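Cytochrome P450 (Bacillus subtilis subsp. subtilis, PDB 4RM4) probably works as a heme-dependent monooxygenase, using iron and molecular oxygen to oxidise organic substrates. Local coordinates at residues A[79-84]-A[233-238]; A[121-126]-A[364-369]; A[291-296]-A[302-307]. One frame throughout, in Å; residues are numbered along the deposited sequence.

Overall arrangement
The three contacts sit at different distances from the heme. Interaction 1 joins the 79-84 loop to helix 226-257 over the water-bearing side of the heme. Interaction 3 joins 291-296 to 302-307 in the beta region, and R291 binds a heme propionate. The centres of interactions 1 and 3 are about 24 Å apart, yet their nearest atoms are about 6 Å apart, and both touch the heme. Interaction 2 is remote. It ties the C-terminal region of helix 102-123, with the turn that follows, to the last turns of helix 352-369. Its centre lies about 33 Å from that of interaction 1 and about 49 Å from that of interaction 3.

Interaction 1. Residues A[79-84]-A[233-238]; sequences NSIINM and CTLLLV. With HEM (protoporphyrin IX containing Fe), chain B.
L235 turns both methyls of its side chain to the 79-84 loop. L235 CD2 packs on S80 CB at 3.7 Å and also touches I81 CG1. L235 CD1 meets I82 CG2 at 4.0 Å, where the two side chains cross obliquely. L235 CD2 also lies 3.7 Å from N79 O, a buried carbonyl oxygen with no polar partner in the model. The same methyl rests on heme CMD at 3.7 Å, joining loop and cofactor. I82 divides its branches: CG1 lies anti to the backbone N (chi1 -162°) and carries I82 CD1 to heme CHA and CBA, both at 3.9 Å, while CG2 faces L235. Replacing I82 by an alanine would probably open a gap between L235 CD1 and the heme edge at CHA. I81 CD1 touches CGD, the carboxyl carbon of the other propionate, the one without CBA. I81 and I82 lie in a short 3-10 segment. Behind it, I81 leans on H89 and I92 of helix 88-96, and H89 also hydrogen-bonds the heme. Helix 226-257, the long distal helix of the P450 fold, is backed by helix 177-204 at C233 and T234, and by helix 155-165 at L237.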
loop_
_atom_site.group_PDB
_atom_site.type_symbol
_atom_site.label_atom_id
_atom_site.label_comp_id
_atom_site.label_asym_id
_atom_site.label_seq_id
_atom_site.Cartn_x
_atom_site.Cartn_y
_atom_site.Cartn_z
ATOM N N ASN A 79 6.751 0.252 -15.603
ATOM C CA ASN A 79 6.129 -0.022 -14.310
ATOM C C ASN A 79 7.090 -0.652 -13.306
ATOM O O ASN A 79 6.707 -0.964 -12.175
ATOM C CB ASN A 79 4.917 -0.938 -14.500
ATOM C CG ASN A 79 3.736 -0.219 -15.114
ATOM O OD1 ASN A 79 2.702 -0.029 -14.467
ATOM N ND2 ASN A 79 3.887 0.202 -16.364
ATOM N N SER A 80 8.332 -0.847 -13.736
ATOM C CA SER A 80 9.363 -1.432 -12.889
ATOM C C SER A 80 8.985 -2.856 -12.463
ATOM O O SER A 80 8.262 -3.540 -13.177
ATOM C CB SER A 80 9.640 -0.525 -11.682
ATOM O OG SER A 80 10.825 -0.915 -11.021
ATOM N N ILE A 81 9.473 -3.288 -11.306
ATOM C CA ILE A 81 9.484 -4.707 -10.945
ATOM C C ILE A 81 8.109 -5.342 -10.691
ATOM O O ILE A 81 7.949 -6.555 -10.840
ATOM C CB ILE A 81 10.400 -4.997 -9.719
ATOM C CG1 ILE A 81 10.041 -4.108 -8.523
ATOM C CG2 ILE A 81 11.870 -4.832 -10.097
ATOM C CD1 ILE A 81 10.827 -4.470 -7.264
ATOM N N ILE A 82 7.132 -4.532 -10.305
ATOM C CA ILE A 82 5.827 -5.072 -9.931
ATOM C C ILE A 82 5.133 -5.699 -11.135
ATOM O O ILE A 82 4.243 -6.521 -10.977
ATOM C CB ILE A 82 4.922 -4.009 -9.273
ATOM C CG1 ILE A 82 3.784 -4.686 -8.500
ATOM C CG2 ILE A 82 4.418 -3.019 -10.305
ATOM C CD1 ILE A 82 3.167 -3.782 -7.462
ATOM N N ASN A 83 5.560 -5.314 -12.334
ATOM C CA ASN A 83 4.981 -5.877 -13.560
ATOM C C ASN A 83 6.015 -6.619 -14.407
ATOM O O ASN A 83 5.932 -6.651 -15.635
ATOM C CB ASN A 83 4.269 -4.793 -14.378
ATOM C CG ASN A 83 3.038 -4.235 -13.664
ATOM O OD1 ASN A 83 2.179 -4.985 -13.192
ATOM N ND2 ASN A 83 2.965 -2.918 -13.559
ATOM N N MET A 84 7.001 -7.192 -13.739
ATOM C CA MET A 84 8.032 -7.969 -14.412
ATOM C C MET A 84 7.933 -9.409 -13.947
ATOM O O MET A 84 7.537 -9.668 -12.819
ATOM C CB MET A 84 9.415 -7.459 -14.030
ATOM C CG MET A 84 9.831 -6.169 -14.668
ATOM S SD MET A 84 11.499 -5.784 -14.105
ATOM C CE MET A 84 11.784 -4.305 -15.070
ATOM N N CYS A 233 12.205 4.262 -8.620
ATOM C CA CYS A 233 11.876 5.351 -7.696
ATOM C C CYS A 233 10.422 5.808 -7.822
ATOM O O CYS A 233 9.730 6.000 -6.818
ATOM C CB CYS A 233 12.841 6.527 -7.871
ATOM S SG CYS A 233 14.541 6.127 -7.389
ATOM N N THR A 234 9.956 5.951 -9.055
ATOM C CA THR A 234 8.572 6.316 -9.297
ATOM C C THR A 234 7.610 5.266 -8.710
ATOM O O THR A 234 6.598 5.620 -8.108
ATOM C CB THR A 234 8.304 6.530 -10.785
ATOM O OG1 THR A 234 9.178 7.559 -11.282
ATOM C CG2 THR A 234 6.872 6.954 -10.993
ATOM N N LEU A 235 7.949 3.985 -8.862
ATOM C CA LEU A 235 7.125 2.902 -8.304
ATOM C C LEU A 235 6.969 3.039 -6.799
ATOM O O LEU A 235 5.900 2.759 -6.251
ATOM C CB LEU A 235 7.719 1.533 -8.641
ATOM C CG LEU A 235 6.944 0.324 -8.110
ATOM C CD1 LEU A 235 5.475 0.387 -8.556
ATOM C CD2 LEU A 235 7.618 -0.960 -8.558
ATOM N N LEU A 236 8.029 3.461 -6.116
ATOM C CA LEU A 236 7.956 3.622 -4.675
ATOM C C LEU A 236 6.843 4.591 -4.261
ATOM O O LEU A 236 6.176 4.373 -3.264
ATOM C CB LEU A 236 9.296 4.077 -4.095
ATOM C CG LEU A 236 10.462 3.108 -4.300
ATOM C CD1 LEU A 236 11.667 3.615 -3.502
ATOM C CD2 LEU A 236 10.099 1.670 -3.903
ATOM N N LEU A 237 6.670 5.673 -5.019
ATOM C CA LEU A 237 5.568 6.596 -4.783
ATOM C C LEU A 237 4.240 5.939 -5.107
ATOM O O LEU A 237 3.300 5.993 -4.312
ATOM C CB LEU A 237 5.709 7.843 -5.665
ATOM C CG LEU A 237 7.114 8.428 -5.752
ATOM C CD1 LEU A 237 7.062 9.759 -6.517
ATOM C CD2 LEU A 237 7.714 8.610 -4.385
ATOM N N VAL A 238 4.171 5.317 -6.281
ATOM C CA VAL A 238 2.934 4.718 -6.781
ATOM C C VAL A 238 2.466 3.584 -5.872
ATOM O O VAL A 238 1.286 3.502 -5.521
ATOM C CB VAL A 238 3.099 4.217 -8.254
ATOM C CG1 VAL A 238 1.869 3.446 -8.741
ATOM C CG2 VAL A 238 3.363 5.417 -9.199
HETATM C CHA HEM B . 4.346 -4.842 -3.884
HETATM C CHB HEM B . 0.829 -3.853 -0.714
HETATM C CHC HEM B . 3.407 -0.083 0.992
HETATM C CHD HEM B . 6.689 -0.760 -2.509
HETATM C C1A HEM B . 3.183 -4.935 -3.149
HETATM C C2A HEM B . 2.200 -5.997 -3.222
HETATM C C3A HEM B . 1.228 -5.726 -2.347
HETATM C C4A HEM B . 1.566 -4.492 -1.677
HETATM C CMA HEM B . -0.045 -6.576 -2.080
HETATM C CAA HEM B . 2.260 -7.243 -4.141
HETATM C CBA HEM B . 1.814 -6.893 -5.549
HETATM C CGA HEM B . 1.583 -8.133 -6.383
HETATM O O1A HEM B . 1.133 -7.957 -7.544
HETATM O O2A HEM B . 1.839 -9.266 -5.900
HETATM C C1B HEM B . 1.255 -2.778 0.027
HETATM C C2B HEM B . 0.586 -2.265 1.209
HETATM C C3B HEM B . 1.289 -1.217 1.660
HETATM C C4B HEM B . 2.441 -1.040 0.808
HETATM C CMB HEM B . -0.717 -2.850 1.794
HETATM C CAB HEM B . 1.044 -0.322 2.896
HETATM C CBB HEM B . 0.269 -0.744 3.897
HETATM C C1C HEM B . 4.530 0.039 0.216
HETATM C C2C HEM B . 5.609 0.988 0.414
HETATM C C3C HEM B . 6.506 0.787 -0.559
HETATM C C4C HEM B . 6.033 -0.283 -1.392
HETATM C CMC HEM B . 5.647 2.008 1.573
HETATM C CAC HEM B . 7.842 1.512 -0.852
HETATM C CBC HEM B . 8.212 2.667 -0.289
HETATM C C1D HEM B . 6.355 -1.893 -3.215
HETATM C C2D HEM B . 7.088 -2.371 -4.353
HETATM C C3D HEM B . 6.366 -3.651 -4.793
HETATM C C4D HEM B . 5.265 -3.814 -3.863
HETATM C CMD HEM B . 8.339 -1.723 -4.976
HETATM C CAD HEM B . 6.754 -4.572 -5.974
HETATM C CBD HEM B . 7.681 -5.663 -5.431
HETATM C CGD HEM B . 8.006 -6.656 -6.521
HETATM O O1D HEM B . 8.987 -7.430 -6.343
HETATM O O2D HEM B . 7.295 -6.641 -7.559
HETATM N NA HEM B . 2.751 -4.030 -2.197
HETATM N NB HEM B . 2.377 -1.993 -0.184
HETATM N NC HEM B . 4.815 -0.723 -0.900
HETATM N ND HEM B . 5.310 -2.760 -2.953
HETATM FE FE HEM B . 3.886 -2.480 -1.468
HETATM O O HOH W 1 2.377 -1.269 -2.951
#

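Interaction 2. Residues A[121-126]-A[364-369]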
loop_
_atom_site.group_PDB
_atom_site.type_symbol
_atom_site.label_atom_id
_atom_site.label_comp_id
_atom_site.label_asym_id
_atom_site.label_seq_id
_atom_site.Cartn_x
_atom_site.Cartn_y
_atom_site.Cartn_z
ATOM N N GLN A 121 1.819 18.212 15.834
ATOM C CA GLN A 121 1.914 19.540 16.438
ATOM C C GLN A 121 0.973 20.548 15.790
ATOM O O GLN A 121 0.431 21.423 16.472
ATOM C CB GLN A 121 3.358 20.060 16.393
ATOM C CG GLN A 121 4.232 19.594 17.549
ATOM C CD GLN A 121 5.712 19.848 17.315
ATOM O OE1 GLN A 121 6.157 19.991 16.174
ATOM N NE2 GLN A 121 6.486 19.898 18.398
ATOM N N LYS A 122 0.769 20.417 14.482
ATOM C CA LYS A 122 -0.085 21.340 13.740
ATOM C C LYS A 122 -1.559 21.259 14.148
ATOM O O LYS A 122 -2.278 22.256 14.062
ATOM C CB LYS A 122 0.055 21.125 12.224
ATOM C CG LYS A 122 1.434 21.427 11.656
ATOM C CD LYS A 122 1.417 21.377 10.127
ATOM C CE LYS A 122 2.809 21.530 9.535
ATOM N NZ LYS A 122 3.413 22.860 9.833
ATOM N N PHE A 123 -2.016 20.085 14.589
ATOM C CA PHE A 123 -3.422 19.944 14.979
ATOM C C PHE A 123 -3.636 19.525 16.436
ATOM O O PHE A 123 -4.750 19.176 16.831
ATOM C CB PHE A 123 -4.199 19.038 14.005
ATOM C CG PHE A 123 -3.670 17.631 13.899
ATOM C CD1 PHE A 123 -4.214 16.610 14.664
ATOM C CD2 PHE A 123 -2.655 17.322 13.010
ATOM C CE1 PHE A 123 -3.750 15.315 14.551
ATOM C CE2 PHE A 123 -2.179 16.021 12.897
ATOM C CZ PHE A 123 -2.729 15.018 13.668
ATOM N N GLN A 124 -2.566 19.601 17.222
ATOM C CA GLN A 124 -2.546 19.163 18.621
ATOM C C GLN A 124 -3.566 19.859 19.536
ATOM O O GLN A 124 -3.959 19.310 20.567
ATOM C CB GLN A 124 -1.135 19.358 19.188
ATOM C CG GLN A 124 -1.000 19.079 20.679
ATOM C CD GLN A 124 -0.813 17.604 20.986
ATOM O OE1 GLN A 124 0.301 17.084 20.916
ATOM N NE2 GLN A 124 -1.901 16.922 21.337
ATOM N N GLY A 125 -3.988 21.064 19.171
ATOM C CA GLY A 125 -4.884 21.827 20.027
ATOM C C GLY A 125 -6.347 21.855 19.613
ATOM O O GLY A 125 -7.169 22.510 20.258
ATOM N N ARG A 126 -6.682 21.135 18.549
ATOM C CA ARG A 126 -8.005 21.240 17.956
ATOM C C ARG A 126 -8.983 20.208 18.502
ATOM O O ARG A 126 -8.595 19.099 18.870
ATOM C CB ARG A 126 -7.901 21.150 16.433
ATOM C CG ARG A 126 -7.059 22.272 15.829
ATOM C CD ARG A 126 -6.591 21.938 14.425
ATOM N NE ARG A 126 -7.692 21.536 13.556
ATOM C CZ ARG A 126 -7.538 21.130 12.300
ATOM N NH1 ARG A 126 -6.325 21.073 11.764
ATOM N NH2 ARG A 126 -8.599 20.779 11.580
ATOM N N THR A 364 1.074 4.825 17.110
ATOM C CA THR A 364 1.454 4.979 18.507
ATOM C C THR A 364 1.512 6.466 18.858
ATOM O O THR A 364 1.038 6.879 19.923
ATOM C CB THR A 364 2.771 4.246 18.842
ATOM O OG1 THR A 364 3.049 4.360 20.244
ATOM C CG2 THR A 364 3.904 4.843 18.072
ATOM N N SER A 365 2.040 7.273 17.942
ATOM C CA SER A 365 2.204 8.706 18.192
ATOM C C SER A 365 0.872 9.432 18.267
ATOM O O SER A 365 0.672 10.299 19.126
ATOM C CB SER A 365 3.078 9.343 17.117
ATOM O OG SER A 365 4.370 8.766 17.098
ATOM N N LEU A 366 -0.040 9.093 17.363
ATOM C CA LEU A 366 -1.368 9.694 17.401
ATOM C C LEU A 366 -2.071 9.366 18.718
ATOM O O LEU A 366 -2.598 10.256 19.393
ATOM C CB LEU A 366 -2.197 9.195 16.218
ATOM C CG LEU A 366 -3.440 9.981 15.817
ATOM C CD1 LEU A 366 -3.071 11.419 15.457
ATOM C CD2 LEU A 366 -4.134 9.288 14.651
ATOM N N ILE A 367 -2.084 8.087 19.087
ATOM C CA ILE A 367 -2.838 7.657 20.255
ATOM C C ILE A 367 -2.251 8.224 21.550
ATOM O O ILE A 367 -2.982 8.481 22.511
ATOM C CB ILE A 367 -2.978 6.110 20.323
ATOM C CG1 ILE A 367 -3.683 5.587 19.067
ATOM C CG2 ILE A 367 -3.766 5.694 21.550
ATOM C CD1 ILE A 367 -3.866 4.071 19.035
ATOM N N SER A 368 -0.937 8.427 21.567
ATOM C CA SER A 368 -0.262 9.034 22.714
ATOM C C SER A 368 -0.634 10.511 22.873
ATOM O O SER A 368 -0.767 11.020 23.993
ATOM C CB SER A 368 1.259 8.890 22.563
ATOM O OG SER A 368 1.951 9.371 23.703
ATOM N N ALA A 369 -0.800 11.203 21.748
ATOM C CA ALA A 369 -1.084 12.632 21.782
ATOM C C ALA A 369 -2.510 12.941 22.209
ATOM O O ALA A 369 -2.793 14.044 22.681
ATOM C CB ALA A 369 -0.794 13.270 20.427
#
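Q124 and A369 make the polar half of this contact, and F123 and L366 the apolar half. Q124 lies in the type I beta turn from F123 to R126, which is closed by R126 N on F123 O. From CB its side chain runs to CG, which is anti to the backbone N. The chain then bends at chi2 (83°), which brings the amide beside A369. Q124 OE1 lies 4.0 Å from A369 CB. Q124 NE2 is 3.9 Å from the same methyl, so the oxygen and nitrogen lie about equally far from it. Q124 NE2 also donates to A369 O at 3.3 Å. The bond is long and bent, with an N-H...O angle of 147°. A369 O lies close to the plane of the Q124 amide, but NE2 stands above the carbonyl plane, 38° out of it. A369 is the last residue of helix 352-369, so its carbonyl probably shares the partial negative charge of that helix end.

On the apolar side, the F123 ring points its far corner at L366. F123 CZ is 4.0 Å from L366 CD1, which sits at the ring edge, near its plane. The two side chains cross at about a right angle. F129 also meets the F123 ring, and L131 and F135 of helix 131-136 touch L366. Nearby, Q113 of helix 102-123 bonds S365 OG. In P450 nomenclature the contact joins the C-terminal regions of helices D and L, two members of the four-helix core of the fold.

Interaction 3. Residues A[291-296]-A[302-307]. With HEM (protoporphyrin IX containing Fe), chain B.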
loop_
_atom_site.group_PDB
_atom_site.type_symbol
_atom_site.label_atom_id
_atom_site.label_comp_id
_atom_site.label_asym_id
_atom_site.label_seq_id
_atom_site.Cartn_x
_atom_site.Cartn_y
_atom_site.Cartn_z
ATOM N N ARG A 291 -3.330 -11.036 -12.177
ATOM C CA ARG A 291 -2.382 -11.937 -12.823
ATOM C C ARG A 291 -2.917 -12.363 -14.183
ATOM O O ARG A 291 -4.110 -12.226 -14.476
ATOM C CB ARG A 291 -2.120 -13.184 -11.963
ATOM C CG ARG A 291 -1.502 -12.906 -10.578
ATOM C CD ARG A 291 -0.041 -12.528 -10.728
ATOM N NE ARG A 291 0.691 -12.484 -9.464
ATOM C CZ ARG A 291 0.794 -11.404 -8.694
ATOM N NH1 ARG A 291 0.184 -10.283 -9.047
ATOM N NH2 ARG A 291 1.493 -11.452 -7.563
ATOM N N ILE A 292 -2.023 -12.877 -15.018
ATOM C CA ILE A 292 -2.418 -13.489 -16.279
ATOM C C ILE A 292 -1.982 -14.941 -16.240
ATOM O O ILE A 292 -0.849 -15.233 -15.877
ATOM C CB ILE A 292 -1.758 -12.786 -17.487
ATOM C CG1 ILE A 292 -2.139 -11.315 -17.511
ATOM C CG2 ILE A 292 -2.180 -13.445 -18.799
ATOM C CD1 ILE A 292 -3.590 -11.081 -17.745
ATOM N N ALA A 293 -2.889 -15.842 -16.606
ATOM C CA ALA A 293 -2.571 -17.263 -16.699
ATOM C C ALA A 293 -1.575 -17.498 -17.832
ATOM O O ALA A 293 -1.815 -17.066 -18.947
ATOM C CB ALA A 293 -3.837 -18.051 -16.955
ATOM N N LYS A 294 -0.468 -18.180 -17.536
ATOM C CA LYS A 294 0.546 -18.479 -18.542
ATOM C C LYS A 294 0.199 -19.767 -19.271
ATOM O O LYS A 294 0.679 -20.003 -20.378
ATOM C CB LYS A 294 1.912 -18.665 -17.887
ATOM C CG LYS A 294 2.491 -17.427 -17.231
ATOM C CD LYS A 294 3.843 -17.771 -16.602
ATOM C CE LYS A 294 4.692 -16.541 -16.360
ATOM N NZ LYS A 294 4.277 -15.821 -15.120
ATOM N N ARG A 295 -0.604 -20.606 -18.621
ATOM C CA ARG A 295 -1.045 -21.878 -19.187
ATOM C C ARG A 295 -2.477 -22.137 -18.760
ATOM O O ARG A 295 -2.930 -21.601 -17.750
ATOM C CB ARG A 295 -0.185 -23.033 -18.656
ATOM C CG ARG A 295 1.305 -22.964 -18.970
ATOM C CD ARG A 295 1.613 -23.326 -20.422
ATOM N NE ARG A 295 1.048 -24.621 -20.800
ATOM C CZ ARG A 295 1.710 -25.775 -20.766
ATOM N NH1 ARG A 295 2.981 -25.813 -20.380
ATOM N NH2 ARG A 295 1.102 -26.895 -21.127
ATOM N N ASP A 296 -3.180 -22.977 -19.509
ATOM C CA ASP A 296 -4.456 -23.497 -19.040
ATOM C C ASP A 296 -4.203 -24.185 -17.711
ATOM O O ASP A 296 -3.284 -24.982 -17.595
ATOM C CB ASP A 296 -5.029 -24.525 -20.017
ATOM C CG ASP A 296 -5.393 -23.929 -21.361
ATOM O OD1 ASP A 296 -5.381 -22.688 -21.512
ATOM O OD2 ASP A 296 -5.705 -24.721 -22.275
ATOM N N HIS A 302 -11.945 -24.736 -11.333
ATOM C CA HIS A 302 -12.421 -24.057 -12.531
ATOM C C HIS A 302 -11.269 -23.864 -13.519
ATOM O O HIS A 302 -10.190 -23.416 -13.137
ATOM C CB HIS A 302 -13.016 -22.687 -12.185
ATOM C CG HIS A 302 -14.316 -22.750 -11.443
ATOM N ND1 HIS A 302 -14.387 -22.868 -10.072
ATOM C CD2 HIS A 302 -15.595 -22.696 -11.885
ATOM C CE1 HIS A 302 -15.657 -22.893 -9.699
ATOM N NE2 HIS A 302 -16.408 -22.795 -10.779
ATOM N N LEU A 303 -11.509 -24.172 -14.791
ATOM C CA LEU A 303 -10.460 -24.073 -15.800
ATOM C C LEU A 303 -10.218 -22.642 -16.285
ATOM O O LEU A 303 -11.075 -22.027 -16.914
ATOM C CB LEU A 303 -10.763 -24.983 -16.991
ATOM C CG LEU A 303 -9.838 -24.887 -18.215
ATOM C CD1 LEU A 303 -8.385 -25.203 -17.876
ATOM C CD2 LEU A 303 -10.337 -25.810 -19.323
ATOM N N ILE A 304 -9.037 -22.129 -15.985
ATOM C CA ILE A 304 -8.640 -20.801 -16.429
ATOM C C ILE A 304 -7.758 -20.950 -17.658
ATOM O O ILE A 304 -6.744 -21.624 -17.615
ATOM C CB ILE A 304 -7.928 -20.074 -15.298
ATOM C CG1 ILE A 304 -8.900 -20.000 -14.104
ATOM C CG2 ILE A 304 -7.434 -18.693 -15.754
ATOM C CD1 ILE A 304 -8.323 -19.418 -12.854
ATOM N N LYS A 305 -8.165 -20.326 -18.752
ATOM C CA LYS A 305 -7.483 -20.485 -20.036
ATOM C C LYS A 305 -6.205 -19.672 -20.091
ATOM O O LYS A 305 -6.141 -18.580 -19.516
ATOM C CB LYS A 305 -8.390 -20.034 -21.180
ATOM C CG LYS A 305 -9.641 -20.861 -21.365
ATOM C CD LYS A 305 -10.517 -20.252 -22.456
ATOM C CE LYS A 305 -11.695 -21.148 -22.812
ATOM N NZ LYS A 305 -12.525 -20.536 -23.893
ATOM N N GLU A 306 -5.199 -20.187 -20.795
ATOM C CA GLU A 306 -3.970 -19.426 -21.016
ATOM C C GLU A 306 -4.326 -18.064 -21.565
ATOM O O GLU A 306 -5.119 -17.945 -22.504
ATOM C CB GLU A 306 -2.994 -20.151 -21.950
ATOM C CG GLU A 306 -1.835 -19.259 -22.390
ATOM C CD GLU A 306 -0.679 -20.030 -23.016
ATOM O OE1 GLU A 306 -0.759 -21.271 -23.102
ATOM O OE2 GLU A 306 0.321 -19.385 -23.410
ATOM N N GLY A 307 -3.752 -17.025 -20.963
ATOM C CA GLY A 307 -4.030 -15.674 -21.386
ATOM C C GLY A 307 -5.163 -14.984 -20.654
ATOM O O GLY A 307 -5.338 -13.784 -20.823
HETATM C CHA HEM B . 4.346 -4.842 -3.884
HETATM C CHB HEM B . 0.829 -3.853 -0.714
HETATM C CHC HEM B . 3.407 -0.083 0.992
HETATM C CHD HEM B . 6.689 -0.760 -2.509
HETATM C C1A HEM B . 3.183 -4.935 -3.149
HETATM C C2A HEM B . 2.200 -5.997 -3.222
HETATM C C3A HEM B . 1.228 -5.726 -2.347
HETATM C C4A HEM B . 1.566 -4.492 -1.677
HETATM C CMA HEM B . -0.045 -6.576 -2.080
HETATM C CAA HEM B . 2.260 -7.243 -4.141
HETATM C CBA HEM B . 1.814 -6.893 -5.549
HETATM C CGA HEM B . 1.583 -8.133 -6.383
HETATM O O1A HEM B . 1.133 -7.957 -7.544
HETATM O O2A HEM B . 1.839 -9.266 -5.900
HETATM C C1B HEM B . 1.255 -2.778 0.027
HETATM C C2B HEM B . 0.586 -2.265 1.209
HETATM C C3B HEM B . 1.289 -1.217 1.660
HETATM C C4B HEM B . 2.441 -1.040 0.808
HETATM C CMB HEM B . -0.717 -2.850 1.794
HETATM C CAB HEM B . 1.044 -0.322 2.896
HETATM C CBB HEM B . 0.269 -0.744 3.897
HETATM C C1C HEM B . 4.530 0.039 0.216
HETATM C C2C HEM B . 5.609 0.988 0.414
HETATM C C3C HEM B . 6.506 0.787 -0.559
HETATM C C4C HEM B . 6.033 -0.283 -1.392
HETATM C CMC HEM B . 5.647 2.008 1.573
HETATM C CAC HEM B . 7.842 1.512 -0.852
HETATM C CBC HEM B . 8.212 2.667 -0.289
HETATM C C1D HEM B . 6.355 -1.893 -3.215
HETATM C C2D HEM B . 7.088 -2.371 -4.353
HETATM C C3D HEM B . 6.366 -3.651 -4.793
HETATM C C4D HEM B . 5.265 -3.814 -3.863
HETATM C CMD HEM B . 8.339 -1.723 -4.976
HETATM C CAD HEM B . 6.754 -4.572 -5.974
HETATM C CBD HEM B . 7.681 -5.663 -5.431
HETATM C CGD HEM B . 8.006 -6.656 -6.521
HETATM O O1D HEM B . 8.987 -7.430 -6.343
HETATM O O2D HEM B . 7.295 -6.641 -7.559
HETATM N NA HEM B . 2.751 -4.030 -2.197
HETATM N NB HEM B . 2.377 -1.993 -0.184
HETATM N NC HEM B . 4.815 -0.723 -0.900
HETATM N ND HEM B . 5.310 -2.760 -2.953
HETATM FE FE HEM B . 3.886 -2.480 -1.468
HETATM O O HOH W 2 -2.032 -23.878 -21.929
HETATM O O HOH W 1 2.377 -1.269 -2.951
#
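D296 OD1 accepts the backbone N-H of E306 at 2.6 Å. The bond is short and nearly straight (169°), and the nitrogen meets OD1 almost along its C-O axis. A backbone-to-backbone bond runs from G307 N to A293 O at 2.8 Å; it is also close to linear (166°), although the nitrogen is tilted 28° from the carbonyl plane. D296 N is satisfied by water 2, at 2.8 Å. That water donates to E306 OE1 at 3.1 Å and takes a weak bond from R295 NE, so it bridges the two segments. The R295 and E306 charges themselves stay beyond salt-bridge distance.

The chain leaves strand 289-293 through 294-296, turns through the small antiparallel hairpin of 297-299 and 302-304, and comes back along 305-307. The hairpin is inserted between strands 289-293 and 309-312, neighbours in the main sheet of the P450 beta region. At the inner end, R291 belongs to the heme pocket. Its guanidinium grips one propionate edge-on: NH1 donates to heme O1A at 2.9 Å, and NH2 to heme O2A at 2.8 Å. NH2 also bonds V60 O.

K294 NZ is satisfied by K63 O, and the K294 backbone pairs with L65. K294 O and E306 OE2 are two acceptors 3.1 Å apart, with no bond between them. Beside these groups, A293 CB packs on I304 CG2 at 3.8 Å.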